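Local coordinates for DNMT2 (Spodoptera frugiperda, PDB 4H0N), which probably methylates cytosine 38 in the anticodon loop of tRNA(Asp), drawing on S-adenosyl-L-methionine, and also acts on cytosine in DNA, at residues Thr183-Asp188 with Leu328-Glu333; Leu214-Val219 with His239-Thr244. The protein carries 3 engineered substitutions. All coordinates share one frame; numbering follows the deposited sequence.

Contact 1: residues Thr183-Asp188 with Leu328-Glu333; sequences TRLPKD and LKILFE
Ile-330 meets Leu-185 and Pro-186 through a single methyl group, its CD1. Its CG1 branch lies anti to the carbonyl carbon (chi1 -73°), and chi2 of 174° then carries CD1 straight outward, so the long arm spans the gap between the helix and the passing loop, whose nearest CA atoms, those of Leu-185 and Ile-330, are still 9.0 Å apart. There Ile-330 CD1 comes within 3.7 Å of Leu-185 CD2, the two side chains meeting at a slant. Pro-186 adds the ring carbon CD, 4.1 Å from Ile-330 CD1.

Each residue type fits its place. Isoleucine suits the helix because its longer branch carries an apolar methyl out to the loop, leucine suits the buried place with an apolar side chain that also packs on Val-153 and Leu-327, and proline gives the exposed margin a rigid apolar ring. No hydrogen bond crosses here; contact is purely apolar, with Phe-175 adding to the cover of Ile-330. The backbone oxygen of Ile-330 takes a hydrogen bond from Trp-173 NE1.

Helix 321-332 turns its other side, with Leu-328 and Leu-331, to strands 72-75 and 114-119, the helix-on-sheet layering characteristic of the Rossmann-like class I methyltransferase fold.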
loop_
_atom_site.group_PDB
_atom_site.type_symbol
_atom_site.label_atom_id
_atom_site.label_comp_id
_atom_site.label_asym_id
_atom_site.label_seq_id
_atom_site.Cartn_x
_atom_site.Cartn_y
_atom_site.Cartn_z
ATOM N N THR A 183 -2.102 -10.094 15.011
ATOM C CA THR A 183 -2.169 -8.635 15.018
ATOM C C THR A 183 -0.793 -7.976 15.015
ATOM O O THR A 183 -0.671 -6.785 14.728
ATOM C CB THR A 183 -2.979 -8.109 16.216
ATOM O OG1 THR A 183 -2.730 -8.930 17.363
ATOM C CG2 THR A 183 -4.460 -8.140 15.901
ATOM N N ARG A 184 0.238 -8.746 15.341
ATOM C CA ARG A 184 1.604 -8.245 15.253
ATOM C C ARG A 184 2.630 -9.367 15.139
ATOM O O ARG A 184 2.480 -10.422 15.749
ATOM C CB ARG A 184 1.934 -7.319 16.424
ATOM C CG ARG A 184 1.714 -7.910 17.797
ATOM C CD ARG A 184 2.441 -7.049 18.822
ATOM N NE ARG A 184 2.419 -7.590 20.180
ATOM C CZ ARG A 184 3.077 -8.683 20.558
ATOM N NH1 ARG A 184 3.791 -9.370 19.673
ATOM N NH2 ARG A 184 3.012 -9.099 21.817
ATOM N N LEU A 185 3.664 -9.124 14.336
ATOM C CA LEU A 185 4.732 -10.092 14.103
ATOM C C LEU A 185 5.440 -10.450 15.411
ATOM O O LEU A 185 5.422 -9.661 16.361
ATOM C CB LEU A 185 5.743 -9.521 13.103
ATOM C CG LEU A 185 5.184 -8.782 11.883
ATOM C CD1 LEU A 185 5.911 -7.459 11.700
ATOM C CD2 LEU A 185 5.285 -9.616 10.615
ATOM N N PRO A 186 6.054 -11.647 15.467
ATOM C CA PRO A 186 6.817 -12.110 16.639
ATOM C C PRO A 186 7.973 -11.179 16.980
ATOM O O PRO A 186 8.317 -11.007 18.149
ATOM C CB PRO A 186 7.377 -13.461 16.180
ATOM C CG PRO A 186 6.434 -13.921 15.126
ATOM C CD PRO A 186 5.963 -12.685 14.422
ATOM N N LYS A 187 8.570 -10.600 15.946
ATOM C CA LYS A 187 9.648 -9.640 16.106
ATOM C C LYS A 187 9.083 -8.299 16.564
ATOM O O LYS A 187 8.164 -7.762 15.943
ATOM C CB LYS A 187 10.392 -9.480 14.779
ATOM C CG LYS A 187 11.527 -8.480 14.811
ATOM C CD LYS A 187 12.356 -8.563 13.540
ATOM C CE LYS A 187 13.461 -7.522 13.535
ATOM N NZ LYS A 187 14.189 -7.513 14.829
ATOM N N ASP A 188 9.627 -7.771 17.660
ATOM C CA ASP A 188 9.205 -6.478 18.188
ATOM C C ASP A 188 10.128 -5.377 17.673
ATOM O O ASP A 188 11.350 -5.453 17.837
ATOM C CB ASP A 188 9.215 -6.499 19.720
ATOM C CG ASP A 188 8.362 -5.398 20.334
ATOM O OD1 ASP A 188 8.136 -4.363 19.668
ATOM O OD2 ASP A 188 7.916 -5.569 21.491
ATOM N N LEU A 328 7.789 -11.510 4.129
ATOM C CA LEU A 328 8.601 -12.324 3.224
ATOM C C LEU A 328 9.642 -13.138 3.988
ATOM O O LEU A 328 9.857 -14.310 3.680
ATOM C CB LEU A 328 9.272 -11.463 2.149
ATOM C CG LEU A 328 8.385 -10.986 0.995
ATOM C CD1 LEU A 328 9.122 -9.976 0.130
ATOM C CD2 LEU A 328 7.927 -12.159 0.157
ATOM N N LYS A 329 10.279 -12.524 4.984
ATOM C CA LYS A 329 11.216 -13.249 5.845
ATOM C C LYS A 329 10.523 -14.410 6.546
ATOM O O LYS A 329 11.056 -15.518 6.608
ATOM C CB LYS A 329 11.850 -12.323 6.885
ATOM C CG LYS A 329 12.772 -11.282 6.292
ATOM C CD LYS A 329 13.244 -10.297 7.344
ATOM C CE LYS A 329 13.810 -9.055 6.689
ATOM N NZ LYS A 329 14.802 -8.373 7.560
ATOM N N ILE A 330 9.329 -14.151 7.063
ATOM C CA ILE A 330 8.568 -15.172 7.763
ATOM C C ILE A 330 8.119 -16.279 6.807
ATOM O O ILE A 330 8.275 -17.468 7.098
ATOM C CB ILE A 330 7.357 -14.548 8.477
ATOM C CG1 ILE A 330 7.831 -13.751 9.693
ATOM C CG2 ILE A 330 6.362 -15.610 8.901
ATOM C CD1 ILE A 330 6.739 -12.994 10.384
ATOM N N LEU A 331 7.586 -15.878 5.657
ATOM C CA LEU A 331 7.079 -16.817 4.663
ATOM C C LEU A 331 8.141 -17.804 4.169
ATOM O O LEU A 331 7.827 -18.949 3.834
ATOM C CB LEU A 331 6.483 -16.050 3.477
ATOM C CG LEU A 331 5.921 -16.867 2.305
ATOM C CD1 LEU A 331 4.874 -17.868 2.782
ATOM C CD2 LEU A 331 5.347 -15.959 1.227
ATOM N N PHE A 332 9.395 -17.369 4.133
ATOM C CA PHE A 332 10.462 -18.173 3.548
ATOM C C PHE A 332 11.379 -18.830 4.577
ATOM O O PHE A 332 12.330 -19.523 4.214
ATOM C CB PHE A 332 11.281 -17.336 2.561
ATOM C CG PHE A 332 10.556 -17.037 1.279
ATOM C CD1 PHE A 332 10.881 -17.712 0.111
ATOM C CD2 PHE A 332 9.535 -16.099 1.241
ATOM C CE1 PHE A 332 10.207 -17.445 -1.074
ATOM C CE2 PHE A 332 8.863 -15.832 0.064
ATOM C CZ PHE A 332 9.199 -16.503 -1.095
ATOM N N GLU A 333 11.098 -18.626 5.858
ATOM C CA GLU A 333 11.928 -19.231 6.887
ATOM C C GLU A 333 11.633 -20.727 6.993
ATOM O O GLU A 333 12.400 -21.563 6.508
ATOM C CB GLU A 333 11.719 -18.541 8.237
ATOM C CG GLU A 333 10.495 -19.019 8.989
ATOM C CD GLU A 333 10.191 -18.171 10.214
ATOM O OE1 GLU A 333 9.542 -18.690 11.147
ATOM O OE2 GLU A 333 10.591 -16.987 10.242
#

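Contact 2: residues Leu214-Val219 with His239-Thr244; sequences LRCAKV and HYADGT
Cys-216 and Ala-241 supply the apolar part of this contact, Cys-216 CB lying 3.5 Å from Ala-241 CB. The sulfur stands farther off, with Cys-216 SG 4.1 Å from Ala-241 CB, so the small beta carbons carry the touch. Alanine suits this buried spot because its lone methyl lets the two loops draw close, and its side chain also rests on Phe-220.

A second, mixed contact joins Val-219 and Asp-242, whose side chains cross at about a right angle. With CG anti to the backbone N (chi1 178°), the aspartate reaches across to Val-219, and Asp-242 CB is 3.8 Å from Val-219 CG2. Valine's branched apolar side chain can lie against it without needing a polar partner. Asp-242 is poorly ordered and exposed, so the exact place of its carboxylate is doubtful.

Polar linkage is indirect. One water donates to Val-219 O at 2.7 Å and accepts from Gly-243 N at 3.3 Å, tying the loops where no direct hydrogen bond joins them. Gly-243 has a positive phi of 86°, a backbone shape that glycine adopts easily. Within 214-219, the three-residue-spaced bond from Val-219 N to Cys-216 O helps bring the side chains of Cys-216 and Val-219 to the same partner loop.

Beyond the contact, Ala-217 and Arg-215 pack on helix 271-278. The loop 214-219 leads from helix 211-214 into strand 222-223, while 239-244 lies just before strand 247-248, which pairs parallel with 222-223.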
loop_
_atom_site.group_PDB
_atom_site.type_symbol
_atom_site.label_atom_id
_atom_site.label_comp_id
_atom_site.label_asym_id
_atom_site.label_seq_id
_atom_site.Cartn_x
_atom_site.Cartn_y
_atom_site.Cartn_z
ATOM N N LEU A 214 -8.592 24.786 3.368
ATOM C CA LEU A 214 -8.477 25.326 4.714
ATOM C C LEU A 214 -9.843 25.618 5.322
ATOM O O LEU A 214 -9.952 25.831 6.529
ATOM C CB LEU A 214 -7.607 26.583 4.720
ATOM C CG LEU A 214 -6.120 26.391 4.425
ATOM C CD1 LEU A 214 -5.385 27.709 4.516
ATOM C CD2 LEU A 214 -5.515 25.391 5.382
ATOM N N ARG A 215 -10.883 25.631 4.493
ATOM C CA ARG A 215 -12.247 25.746 5.000
ATOM C C ARG A 215 -12.628 24.499 5.798
ATOM O O ARG A 215 -13.430 24.570 6.727
ATOM C CB ARG A 215 -13.255 25.977 3.866
ATOM C CG ARG A 215 -13.152 27.330 3.176
ATOM C CD ARG A 215 -14.397 27.642 2.342
ATOM N NE ARG A 215 -15.373 28.445 3.079
ATOM C CZ ARG A 215 -16.624 28.071 3.337
ATOM N NH1 ARG A 215 -17.072 26.897 2.914
ATOM N NH2 ARG A 215 -17.431 28.874 4.016
ATOM N N CYS A 216 -12.046 23.358 5.434
ATOM C CA CYS A 216 -12.341 22.095 6.106
ATOM C C CYS A 216 -11.348 21.785 7.225
ATOM O O CYS A 216 -11.143 20.622 7.576
ATOM C CB CYS A 216 -12.322 20.941 5.105
ATOM S SG CYS A 216 -13.306 21.177 3.630
ATOM N N ALA A 217 -10.740 22.825 7.783
ATOM C CA ALA A 217 -9.677 22.660 8.771
ATOM C C ALA A 217 -10.077 21.836 9.996
ATOM O O ALA A 217 -9.221 21.244 10.651
ATOM C CB ALA A 217 -9.136 24.018 9.200
ATOM N N LYS A 218 -11.370 21.782 10.295
ATOM C CA LYS A 218 -11.831 21.140 11.521
ATOM C C LYS A 218 -11.586 19.632 11.569
ATOM O O LYS A 218 -11.558 19.043 12.650
ATOM C CB LYS A 218 -13.310 21.444 11.776
ATOM C CG LYS A 218 -13.554 22.564 12.781
ATOM C CD LYS A 218 -12.645 22.418 14.001
ATOM C CE LYS A 218 -13.313 22.934 15.274
ATOM N NZ LYS A 218 -12.325 23.476 16.262
ATOM N N VAL A 219 -11.398 19.012 10.411
ATOM C CA VAL A 219 -11.253 17.558 10.357
ATOM C C VAL A 219 -9.884 17.117 9.857
ATOM O O VAL A 219 -9.694 15.960 9.484
ATOM C CB VAL A 219 -12.327 16.923 9.469
ATOM C CG1 VAL A 219 -13.696 17.051 10.117
ATOM C CG2 VAL A 219 -12.312 17.564 8.086
ATOM N N HIS A 239 -7.144 15.747 -2.753
ATOM C CA HIS A 239 -8.391 15.924 -3.498
ATOM C C HIS A 239 -9.442 16.469 -2.547
ATOM O O HIS A 239 -10.238 17.348 -2.895
ATOM C CB HIS A 239 -8.929 14.586 -4.008
ATOM C CG HIS A 239 -8.178 14.002 -5.161
ATOM N ND1 HIS A 239 -8.684 12.959 -5.910
ATOM C CD2 HIS A 239 -6.965 14.289 -5.688
ATOM C CE1 HIS A 239 -7.818 12.634 -6.852
ATOM N NE2 HIS A 239 -6.766 13.425 -6.739
ATOM N N TYR A 240 -9.462 15.880 -1.356
ATOM C CA TYR A 240 -10.401 16.229 -0.305
ATOM C C TYR A 240 -9.600 16.345 0.970
ATOM O O TYR A 240 -8.453 15.904 1.034
ATOM C CB TYR A 240 -11.473 15.156 -0.161
ATOM C CG TYR A 240 -12.110 14.799 -1.477
ATOM C CD1 TYR A 240 -13.036 15.644 -2.073
ATOM C CD2 TYR A 240 -11.776 13.621 -2.134
ATOM C CE1 TYR A 240 -13.620 15.325 -3.288
ATOM C CE2 TYR A 240 -12.354 13.290 -3.350
ATOM C CZ TYR A 240 -13.276 14.144 -3.922
ATOM O OH TYR A 240 -13.856 13.822 -5.131
ATOM N N ALA A 241 -10.207 16.928 1.992
ATOM C CA ALA A 241 -9.454 17.363 3.154
ATOM C C ALA A 241 -9.365 16.276 4.204
ATOM O O ALA A 241 -8.684 16.429 5.217
ATOM C CB ALA A 241 -10.114 18.586 3.743
ATOM N N ASP A 242 -10.038 15.164 3.953
ATOM C CA ASP A 242 -10.535 14.396 5.071
ATOM C C ASP A 242 -10.583 12.873 4.922
ATOM O O ASP A 242 -11.300 12.333 4.075
ATOM C CB ASP A 242 -11.914 14.936 5.405
ATOM C CG ASP A 242 -12.553 14.193 6.511
ATOM O OD1 ASP A 242 -12.179 14.454 7.668
ATOM O OD2 ASP A 242 -13.417 13.348 6.214
ATOM N N GLY A 243 -9.831 12.196 5.789
ATOM C CA GLY A 243 -9.740 10.750 5.780
ATOM C C GLY A 243 -8.671 10.300 4.811
ATOM O O GLY A 243 -8.350 9.118 4.729
ATOM N N THR A 244 -8.099 11.262 4.095
ATOM C CA THR A 244 -7.195 10.971 2.991
ATOM C C THR A 244 -5.728 10.898 3.410
ATOM O O THR A 244 -4.900 10.330 2.698
ATOM C CB THR A 244 -7.319 12.039 1.915
ATOM O OG1 THR A 244 -6.857 13.286 2.445
ATOM C CG2 THR A 244 -8.774 12.178 1.473
HETATM O O HOH W 1 -8.616 13.731 8.384
#

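Contact 1 and contact 2 lie on opposite sides of the chain's centre, about 36 Å apart between centres and about 20 Å between nearest atoms, and do not touch. Along the chain contact 2 is nested inside contact 1: 183-188 comes first, both segments of contact 2 follow, and 328-333 closes the chain. Contact 1 belongs to the region of the seven-stranded mixed sheet, whereas contact 2 sits beside the small parallel pair 222-223 and 247-248 and helix 271-278. This is consistent with the two-lobed build of C5-methyltransferases, in which the chain leaves the cofactor-binding lobe and its last helix returns to it.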